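Local structure of serine-threonine phosphatase 2C (Toxoplasma gondii, 2I44) at residues V12-T17 with F40-Q45. The protein probably acts as a metal-dependent protein serine/threonine phosphatase of the PP2C family and binds calcium ions. Sequence-based numbering, arbitrary orientation.
Sequences VPLPPT and FTLCPQ
Phe-40 and Leu-42 meet Val-12, Pro-13 and Leu-14 in a small contact of an aromatic edge on a peptide plus one leucine pair, at the border of the PP2C beta-sandwich, where the chain, after bonding to strand 38-43 at residues 10-11, passes over to strand 22-29 of the other sheet. Just before residue 12, His-11 ND1 is hydrogen-bonded to Phe-40 O and the backbone of Ile-10 to that of Leu-42, whereas Leu-14 pairs through its backbone with Ile-26. The CE1–CZ edge of the Phe-40 ring stands on the face of the Val-12–Pro-13 peptide group. Phe-40 CZ lies 3.4 Å from Val-12 C, almost straight above the peptide plane, and Phe-40 CE1 approaches Val-12 N obliquely at 3.3 Å. A chi1 of 55° turns the ring toward this peptide. Ile-26, Thr-314 and Met-316 of the opposing sheet also touch Phe-40, placing it between the sheets. Farther along, one methyl of each leucine does the touching, Leu-14 CD2 to Leu-42 CD1 at 3.7 Å, the side chains crossing at about a right angle. Cohesion thus rests on van der Waals contact, hydrophobic only at the leucines and Pro-13 CD (4.2 Å from Phe-40 CZ), while backbone hydrogen bonding is directed to strands 22-29 and 53-62 and to residues 10-11.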
loop_
_atom_site.group_PDB
_atom_site.type_symbol
_atom_site.label_atom_id
_atom_site.label_comp_id
_atom_site.label_asym_id
_atom_site.label_seq_id
_atom_site.Cartn_x
_atom_site.Cartn_y
_atom_site.Cartn_z
ATOM N N VAL A 12 -0.503 9.070 -12.454
ATOM C CA VAL A 12 0.087 10.404 -12.398
ATOM C C VAL A 12 -0.677 11.216 -11.373
ATOM O O VAL A 12 -1.793 10.855 -11.015
ATOM C CB VAL A 12 -0.016 11.134 -13.765
ATOM C CG1 VAL A 12 0.838 10.433 -14.800
ATOM C CG2 VAL A 12 -1.480 11.189 -14.222
ATOM N N PRO A 13 -0.082 12.317 -10.882
ATOM C CA PRO A 13 -0.755 13.165 -9.892
ATOM C C PRO A 13 -2.178 13.467 -10.351
ATOM O O PRO A 13 -2.413 13.765 -11.520
ATOM C CB PRO A 13 0.125 14.409 -9.853
ATOM C CG PRO A 13 1.493 13.834 -10.063
ATOM C CD PRO A 13 1.270 12.828 -11.179
ATOM N N LEU A 14 -3.124 13.379 -9.424
ATOM C CA LEU A 14 -4.527 13.609 -9.733
ATOM C C LEU A 14 -5.141 14.709 -8.872
ATOM O O LEU A 14 -5.342 14.527 -7.676
ATOM C CB LEU A 14 -5.313 12.309 -9.521
ATOM C CG LEU A 14 -6.839 12.282 -9.688
ATOM C CD1 LEU A 14 -7.210 12.386 -11.159
ATOM C CD2 LEU A 14 -7.390 10.986 -9.105
ATOM N N PRO A 15 -5.423 15.879 -9.464
ATOM C CA PRO A 15 -6.027 16.929 -8.639
ATOM C C PRO A 15 -7.436 16.469 -8.255
ATOM O O PRO A 15 -7.927 15.472 -8.782
ATOM C CB PRO A 15 -6.041 18.133 -9.576
ATOM C CG PRO A 15 -4.804 17.915 -10.401
ATOM C CD PRO A 15 -4.906 16.435 -10.727
ATOM N N PRO A 16 -8.100 17.190 -7.335
ATOM C CA PRO A 16 -9.456 16.867 -6.871
ATOM C C PRO A 16 -10.386 16.452 -8.010
ATOM O O PRO A 16 -10.764 17.278 -8.831
ATOM C CB PRO A 16 -9.902 18.164 -6.209
ATOM C CG PRO A 16 -8.619 18.667 -5.610
ATOM C CD PRO A 16 -7.628 18.450 -6.727
ATOM N N THR A 17 -10.764 15.177 -8.042
ATOM C CA THR A 17 -11.635 14.648 -9.094
ATOM C C THR A 17 -12.838 13.893 -8.516
ATOM O O THR A 17 -12.678 12.985 -7.693
ATOM C CB THR A 17 -10.842 13.699 -10.017
ATOM O OG1 THR A 17 -9.698 14.390 -10.537
ATOM C CG2 THR A 17 -11.708 13.219 -11.171
ATOM N N PHE A 40 2.138 4.695 -7.576
ATOM C CA PHE A 40 0.747 4.550 -7.173
ATOM C C PHE A 40 -0.145 4.179 -8.347
ATOM O O PHE A 40 0.218 4.360 -9.513
ATOM C CB PHE A 40 0.260 5.845 -6.521
ATOM C CG PHE A 40 0.445 7.066 -7.377
ATOM C CD1 PHE A 40 -0.411 7.324 -8.441
ATOM C CD2 PHE A 40 1.471 7.967 -7.112
ATOM C CE1 PHE A 40 -0.256 8.460 -9.224
ATOM C CE2 PHE A 40 1.635 9.110 -7.894
ATOM C CZ PHE A 40 0.769 9.356 -8.952
ATOM N N THR A 41 -1.329 3.678 -8.023
ATOM C CA THR A 41 -2.269 3.239 -9.033
ATOM C C THR A 41 -3.690 3.482 -8.559
ATOM O O THR A 41 -4.030 3.182 -7.420
ATOM C CB THR A 41 -2.073 1.731 -9.313
ATOM O OG1 THR A 41 -0.757 1.512 -9.844
ATOM C CG2 THR A 41 -3.128 1.214 -10.295
ATOM N N LEU A 42 -4.511 4.048 -9.434
ATOM C CA LEU A 42 -5.902 4.300 -9.110
ATOM C C LEU A 42 -6.771 3.879 -10.287
ATOM O O LEU A 42 -6.601 4.376 -11.400
ATOM C CB LEU A 42 -6.125 5.788 -8.789
ATOM C CG LEU A 42 -7.491 6.170 -8.195
ATOM C CD1 LEU A 42 -7.431 7.567 -7.611
ATOM C CD2 LEU A 42 -8.567 6.089 -9.252
ATOM N N CYS A 43 -7.687 2.947 -10.043
ATOM C CA CYS A 43 -8.604 2.480 -11.082
ATOM C C CYS A 43 -10.016 2.931 -10.689
ATOM O O CYS A 43 -10.694 2.267 -9.911
ATOM C CB CYS A 43 -8.543 0.957 -11.191
ATOM S SG CYS A 43 -9.452 0.281 -12.605
ATOM N N PRO A 44 -10.475 4.073 -11.231
ATOM C CA PRO A 44 -11.801 4.630 -10.935
ATOM C C PRO A 44 -13.006 3.715 -11.171
ATOM O O PRO A 44 -13.963 3.731 -10.395
ATOM C CB PRO A 44 -11.836 5.901 -11.785
ATOM C CG PRO A 44 -10.989 5.541 -12.950
ATOM C CD PRO A 44 -9.822 4.830 -12.312
ATOM N N GLN A 45 -12.973 2.934 -12.244
ATOM C CA GLN A 45 -14.065 2.003 -12.530
ATOM C C GLN A 45 -13.459 0.617 -12.707
ATOM O O GLN A 45 -13.022 0.242 -13.792
ATOM C CB GLN A 45 -14.828 2.417 -13.794
ATOM C CG GLN A 45 -15.820 1.363 -14.269
ATOM C CD GLN A 45 -16.644 1.811 -15.466
ATOM O OE1 GLN A 45 -17.605 2.569 -15.326
ATOM N NE2 GLN A 45 -16.265 1.347 -16.651
#